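Local coordinates for fucolectin-related protein (Streptococcus pneumoniae, PDB 2WMF) that hydrolyses glycosides as a family 98 enzyme, probably cutting blood-group antigen carbohydrates of the host, at residues E77-K82 and T87-R92; E99-M104 and V115-M120. One frame throughout, in Å; residues are numbered along the deposited sequence.

How the interactions relate
Both contacts belong to one beta-alpha-beta unit of the eight-stranded parallel barrel, their centres about 9 Å apart. Interaction 1 lies where strand 74-79 runs out into the loop leading to helix 95-111; interaction 2 follows along the chain, laying that helix against strand 115-121. The two strands are neighbours in the barrel, and both backbone groups of Leu78 probably bond to strand 115-121: its N lies 2.8 Å from Phe116 O, and its O 3.0 Å from Val118 N. Pro80 CD also packs 3.4 Å from Val118 O. In barrels of this kind the loops after the strands usually frame the active site, so interaction 1 belongs to that end.

Interaction 1 of 2, residues E77-K82 and T87-R92; sequences ELHPAK and TSCIPR
Cys89 N donates to Ala81 O at 2.9 Å, a backbone hydrogen bond that is nearly straight at hydrogen (165°) but arrives from above the carbonyl plane. It ties the loop just after strand 74-79 to a type II turn spanning Thr87 to Ile90. Ser88 crowds the same carbonyl, its CA making a C-H...O contact with Ala81 O and its OG coming within 3.5 Å of Ala81 C.

A second polar link helps set the His79 ring. With CG anti to the backbone N (chi1 -165°), the ring swings toward the turn, and its ND1 accepts a bent hydrogen bond from Ala81 N at 3.1 Å, the donor tilted out of the ring plane. A histidine suits this place because it offers an acceptor nitrogen and, beside it, a polarised C-H edge. That edge meets Cys89: CE1 lies 3.5 Å from Cys89 O, close to the ring plane, and 3.6 Å from Cys89 CB. The ring also meets that of Tyr45, planes about 30° apart.

Sulfur and apolar contacts fill the rest. Cys89 SG sits obliquely over the imidazole, 4.3 Å from its centroid, and touches Ala81 CB at 4.1 Å. Alanine's single methyl limits the cost of a backbone conformation better suited to glycine. Pro80 CG meets CB of Pro91, the centre of an inverse gamma turn.

Cys89 O, buried with no hydrogen-bonding partner, faces the CE1 edge, so its stabilisation here is probably weak and electrostatic, while Ala81 O takes the one conventional N-H...O bond across the contact.

Interaction 2 of 2, residues E99-M104 and V115-M120; sequences EWYVKM and VFLVIM
Tyr101 lays the CG and CD1 part of its ring against the end of Leu117, where CD1 of the tyrosine lies 3.9 Å from CD1 of the leucine and almost as near its CD2. The branched leucine thus presents both methyls to one ring carbon, obliquely to the ring. Tyr101 CG stands anti to its carbonyl carbon (chi1 -74°), a setting that extends the ring from the helix down to the strand and past Leu117. Further out, the hydroxyl donates to Val118 O in a short hydrogen bond of 2.7 Å, with a C=O...O angle of 137° and the donor oxygen tilted modestly from the carbonyl plane. The acceptor lies near the plane of the ring, at its edge. Tyrosine suits the place because its ring packs on Leu117 and Ile119 while its hydroxyl bonds the Val118 carbonyl.

The contact is the helix-to-second-strand layer of a beta-alpha-beta crossover, in which helix 95-111 covers the outside of the barrel. The axes of helix 99-104 and strand 115-120 are 10.6 Å apart and run antiparallel, as a helix linking two parallel strands must, in the right-handed crossover usual of such barrels. Leu117 lies on the strand face turned to the helix, whereas Val118 touches Glu77 of the neighbouring strand.

Ile119 completes the seat of the ring. Its CG2, anti to the carbonyl carbon, is the branch that touches, 4.1 Å from Tyr101 CZ, the two side chains crossing at about a right angle; CG1 (chi1 71°) turns away from the tyrosine. Trp132 and Pro80 also pack on Tyr101. Within the helix, Met104 CG sits over the centre of the Trp100 ring, 3.6 Å above its plane, and Trp100 NE1 is hydrogen-bonded to Gly52 O.

Interaction 1 of 2, residues E77-K82 and T87-R92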
loop_
_atom_site.group_PDB
_atom_site.type_symbol
_atom_site.label_atom_id
_atom_site.label_comp_id
_atom_site.label_asym_id
_atom_site.label_seq_id
_atom_site.Cartn_x
_atom_site.Cartn_y
_atom_site.Cartn_z
ATOM N N GLU A 77 9.940 -3.135 -11.486
ATOM C CA GLU A 77 10.663 -4.128 -10.666
ATOM C C GLU A 77 10.921 -5.362 -11.547
ATOM O O GLU A 77 10.052 -5.777 -12.315
ATOM C CB GLU A 77 9.821 -4.552 -9.443
ATOM C CG GLU A 77 10.303 -5.890 -8.834
ATOM C CD GLU A 77 9.385 -6.497 -7.803
ATOM O OE1 GLU A 77 8.852 -5.766 -6.967
ATOM O OE2 GLU A 77 9.223 -7.760 -7.781
ATOM N N LEU A 78 12.152 -5.862 -11.485
ATOM C CA LEU A 78 12.560 -7.037 -12.218
ATOM C C LEU A 78 12.875 -8.134 -11.234
ATOM O O LEU A 78 13.852 -8.072 -10.544
ATOM C CB LEU A 78 13.782 -6.744 -13.097
ATOM C CG LEU A 78 13.528 -5.786 -14.282
ATOM C CD1 LEU A 78 14.909 -5.332 -14.859
ATOM C CD2 LEU A 78 12.686 -6.422 -15.394
ATOM N N HIS A 79 12.002 -9.143 -11.185
ATOM C CA HIS A 79 12.107 -10.266 -10.270
ATOM C C HIS A 79 12.499 -11.515 -11.084
ATOM O O HIS A 79 11.780 -11.902 -11.994
ATOM C CB HIS A 79 10.756 -10.528 -9.554
ATOM C CG HIS A 79 10.876 -11.418 -8.346
ATOM N ND1 HIS A 79 11.698 -12.531 -8.300
ATOM C CD2 HIS A 79 10.277 -11.344 -7.134
ATOM C CE1 HIS A 79 11.602 -13.082 -7.094
ATOM N NE2 HIS A 79 10.760 -12.371 -6.365
ATOM N N PRO A 80 13.646 -12.124 -10.762
ATOM C CA PRO A 80 14.113 -13.215 -11.613
ATOM C C PRO A 80 13.198 -14.439 -11.581
ATOM O O PRO A 80 13.172 -15.194 -12.552
ATOM C CB PRO A 80 15.518 -13.526 -11.061
ATOM C CG PRO A 80 15.481 -13.048 -9.616
ATOM C CD PRO A 80 14.571 -11.844 -9.640
ATOM N N ALA A 81 12.454 -14.615 -10.486
ATOM C CA ALA A 81 11.342 -15.591 -10.455
ATOM C C ALA A 81 11.773 -16.973 -10.974
ATOM O O ALA A 81 12.646 -17.579 -10.378
ATOM C CB ALA A 81 10.125 -15.045 -11.223
ATOM N N LYS A 82 11.237 -17.426 -12.116
ATOM C CA LYS A 82 11.467 -18.833 -12.562
ATOM C C LYS A 82 12.895 -19.087 -13.059
ATOM O O LYS A 82 13.294 -20.232 -13.222
ATOM C CB LYS A 82 10.483 -19.243 -13.646
ATOM C CG LYS A 82 9.024 -19.240 -13.226
ATOM C CD LYS A 82 8.150 -19.563 -14.399
ATOM C CE LYS A 82 8.256 -21.051 -14.789
ATOM N NZ LYS A 82 7.426 -21.307 -16.021
ATOM N N THR A 87 14.981 -23.185 -6.559
ATOM C CA THR A 87 13.635 -22.775 -6.210
ATOM C C THR A 87 13.240 -21.460 -6.884
ATOM O O THR A 87 13.970 -20.449 -6.740
ATOM C CB THR A 87 13.524 -22.595 -4.688
ATOM O OG1 THR A 87 14.009 -23.757 -4.010
ATOM C CG2 THR A 87 12.095 -22.330 -4.273
ATOM N N SER A 88 12.118 -21.465 -7.617
ATOM C CA SER A 88 11.579 -20.234 -8.221
ATOM C C SER A 88 11.496 -19.129 -7.155
ATOM O O SER A 88 11.074 -19.362 -6.014
ATOM C CB SER A 88 10.199 -20.477 -8.850
ATOM O OG SER A 88 9.614 -19.272 -9.352
ATOM N N CYS A 89 11.947 -17.944 -7.544
ATOM C CA CYS A 89 11.938 -16.705 -6.758
ATOM C C CYS A 89 12.993 -16.578 -5.691
ATOM O O CYS A 89 13.054 -15.519 -5.035
ATOM C CB CYS A 89 10.561 -16.376 -6.153
ATOM S SG CYS A 89 9.243 -16.090 -7.369
ATOM N N ILE A 90 13.826 -17.604 -5.499
ATOM C CA ILE A 90 14.896 -17.565 -4.490
ATOM C C ILE A 90 16.233 -17.360 -5.209
ATOM O O ILE A 90 16.730 -18.286 -5.842
ATOM C CB ILE A 90 14.909 -18.825 -3.570
ATOM C CG1 ILE A 90 13.512 -19.027 -2.960
ATOM C CG2 ILE A 90 15.971 -18.691 -2.473
ATOM C CD1 ILE A 90 13.412 -20.089 -1.842
ATOM N N PRO A 91 16.771 -16.119 -5.155
ATOM C CA PRO A 91 17.837 -15.675 -6.072
ATOM C C PRO A 91 19.266 -16.082 -5.692
ATOM O O PRO A 91 20.164 -15.240 -5.444
ATOM C CB PRO A 91 17.641 -14.144 -6.077
ATOM C CG PRO A 91 17.260 -13.828 -4.707
ATOM C CD PRO A 91 16.292 -14.983 -4.334
ATOM N N ARG A 92 19.487 -17.393 -5.661
ATOM C CA ARG A 92 20.821 -17.926 -5.515
ATOM C C ARG A 92 21.671 -17.525 -6.728
ATOM O O ARG A 92 21.264 -17.672 -7.872
ATOM C CB ARG A 92 20.763 -19.442 -5.415
ATOM C CG ARG A 92 22.114 -20.121 -5.163
ATOM C CD ARG A 92 22.025 -21.658 -5.057
ATOM N NE ARG A 92 21.562 -22.266 -6.303
ATOM C CZ ARG A 92 22.350 -22.785 -7.252
ATOM N NH1 ARG A 92 23.679 -22.791 -7.108
ATOM N NH2 ARG A 92 21.808 -23.314 -8.354
#

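Interaction 2 of 2, residues E99-M104 and V115-M120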
loop_
_atom_site.group_PDB
_atom_site.type_symbol
_atom_site.label_atom_id
_atom_site.label_comp_id
_atom_site.label_asym_id
_atom_site.label_seq_id
_atom_site.Cartn_x
_atom_site.Cartn_y
_atom_site.Cartn_z
ATOM N N GLU A 99 23.082 -13.591 -16.067
ATOM C CA GLU A 99 22.777 -13.436 -17.486
ATOM C C GLU A 99 21.407 -12.780 -17.680
ATOM O O GLU A 99 21.249 -11.879 -18.523
ATOM C CB GLU A 99 22.850 -14.798 -18.208
ATOM C CG GLU A 99 24.197 -14.991 -18.819
ATOM C CD GLU A 99 24.550 -16.416 -19.214
ATOM O OE1 GLU A 99 23.645 -17.295 -19.290
ATOM O OE2 GLU A 99 25.781 -16.643 -19.440
ATOM N N TRP A 100 20.427 -13.233 -16.894
ATOM C CA TRP A 100 19.084 -12.684 -16.961
ATOM C C TRP A 100 19.064 -11.222 -16.518
ATOM O O TRP A 100 18.465 -10.393 -17.196
ATOM C CB TRP A 100 18.109 -13.505 -16.105
ATOM C CG TRP A 100 16.673 -13.061 -16.264
ATOM C CD1 TRP A 100 15.808 -13.440 -17.236
ATOM C CD2 TRP A 100 15.947 -12.153 -15.409
ATOM N NE1 TRP A 100 14.584 -12.822 -17.055
ATOM C CE2 TRP A 100 14.639 -12.038 -15.935
ATOM C CE3 TRP A 100 16.279 -11.424 -14.259
ATOM C CZ2 TRP A 100 13.661 -11.226 -15.348
ATOM C CZ3 TRP A 100 15.302 -10.633 -13.674
ATOM C CH2 TRP A 100 14.016 -10.540 -14.212
ATOM N N TYR A 101 19.701 -10.917 -15.385
ATOM C CA TYR A 101 19.776 -9.513 -14.921
ATOM C C TYR A 101 20.360 -8.601 -16.014
ATOM O O TYR A 101 19.810 -7.552 -16.299
ATOM C CB TYR A 101 20.640 -9.385 -13.674
ATOM C CG TYR A 101 20.038 -9.890 -12.356
ATOM C CD1 TYR A 101 18.715 -9.626 -11.992
ATOM C CD2 TYR A 101 20.829 -10.584 -11.457
ATOM C CE1 TYR A 101 18.207 -10.081 -10.769
ATOM C CE2 TYR A 101 20.326 -11.044 -10.233
ATOM C CZ TYR A 101 19.009 -10.789 -9.908
ATOM O OH TYR A 101 18.551 -11.243 -8.696
ATOM N N VAL A 102 21.463 -9.047 -16.607
ATOM C CA VAL A 102 22.168 -8.285 -17.643
ATOM C C VAL A 102 21.321 -8.144 -18.894
ATOM O O VAL A 102 21.208 -7.040 -19.443
ATOM C CB VAL A 102 23.563 -8.898 -17.954
ATOM C CG1 VAL A 102 24.189 -8.234 -19.211
ATOM C CG2 VAL A 102 24.501 -8.761 -16.729
ATOM N N LYS A 103 20.699 -9.223 -19.331
ATOM C CA LYS A 103 19.729 -9.162 -20.440
ATOM C C LYS A 103 18.677 -8.087 -20.204
ATOM O O LYS A 103 18.396 -7.277 -21.061
ATOM C CB LYS A 103 19.053 -10.537 -20.662
ATOM C CG LYS A 103 17.979 -10.564 -21.755
ATOM C CD LYS A 103 17.149 -11.846 -21.638
ATOM C CE LYS A 103 15.914 -11.820 -22.517
ATOM N NZ LYS A 103 16.209 -12.281 -23.902
ATOM N N MET A 104 18.069 -8.099 -19.016
ATOM C CA MET A 104 17.008 -7.161 -18.710
ATOM C C MET A 104 17.519 -5.716 -18.561
ATOM O O MET A 104 16.854 -4.763 -18.972
ATOM C CB MET A 104 16.229 -7.626 -17.470
ATOM C CG MET A 104 15.527 -8.952 -17.701
ATOM S SD MET A 104 14.461 -9.050 -19.161
ATOM C CE MET A 104 13.364 -7.647 -19.030
ATOM N N VAL A 115 14.566 0.858 -13.649
ATOM C CA VAL A 115 14.350 -0.439 -13.062
ATOM C C VAL A 115 15.009 -0.635 -11.700
ATOM O O VAL A 115 16.011 0.008 -11.364
ATOM C CB VAL A 115 14.782 -1.576 -14.027
ATOM C CG1 VAL A 115 13.978 -1.541 -15.350
ATOM C CG2 VAL A 115 16.319 -1.544 -14.274
ATOM N N PHE A 116 14.404 -1.547 -10.915
ATOM C CA PHE A 116 14.974 -2.089 -9.685
ATOM C C PHE A 116 15.031 -3.621 -9.812
ATOM O O PHE A 116 14.101 -4.198 -10.316
ATOM C CB PHE A 116 14.037 -1.770 -8.491
ATOM C CG PHE A 116 14.058 -0.321 -8.061
ATOM C CD1 PHE A 116 14.739 0.066 -6.933
ATOM C CD2 PHE A 116 13.337 0.631 -8.772
ATOM C CE1 PHE A 116 14.743 1.404 -6.514
ATOM C CE2 PHE A 116 13.334 1.996 -8.369
ATOM C CZ PHE A 116 14.062 2.366 -7.251
ATOM N N LEU A 117 16.123 -4.227 -9.349
ATOM C CA LEU A 117 16.330 -5.675 -9.397
ATOM C C LEU A 117 16.032 -6.281 -8.033
ATOM O O LEU A 117 16.501 -5.782 -7.026
ATOM C CB LEU A 117 17.772 -6.038 -9.744
ATOM C CG LEU A 117 18.419 -5.456 -10.994
ATOM C CD1 LEU A 117 19.860 -6.000 -11.101
ATOM C CD2 LEU A 117 17.551 -5.779 -12.190
ATOM N N VAL A 118 15.260 -7.365 -8.012
ATOM C CA VAL A 118 15.084 -8.167 -6.791
ATOM C C VAL A 118 16.299 -9.084 -6.690
ATOM O O VAL A 118 16.462 -9.981 -7.527
ATOM C CB VAL A 118 13.809 -9.019 -6.810
ATOM C CG1 VAL A 118 13.713 -9.825 -5.511
ATOM C CG2 VAL A 118 12.527 -8.144 -7.052
ATOM N N ILE A 119 17.161 -8.817 -5.720
ATOM C CA ILE A 119 18.401 -9.595 -5.521
ATOM C C ILE A 119 18.443 -10.420 -4.244
ATOM O O ILE A 119 19.370 -11.206 -4.063
ATOM C CB ILE A 119 19.680 -8.737 -5.647
ATOM C CG1 ILE A 119 19.834 -7.780 -4.450
ATOM C CG2 ILE A 119 19.661 -7.953 -7.030
ATOM C CD1 ILE A 119 21.184 -7.104 -4.419
ATOM N N MET A 120 17.450 -10.239 -3.365
ATOM C CA MET A 120 17.343 -11.000 -2.138
ATOM C C MET A 120 15.887 -11.412 -1.898
ATOM O O MET A 120 14.989 -10.617 -2.126
ATOM C CB MET A 120 17.796 -10.176 -0.912
ATOM C CG MET A 120 19.305 -9.893 -0.782
ATOM S SD MET A 120 19.689 -8.922 0.666
ATOM C CE MET A 120 19.624 -10.166 1.965
#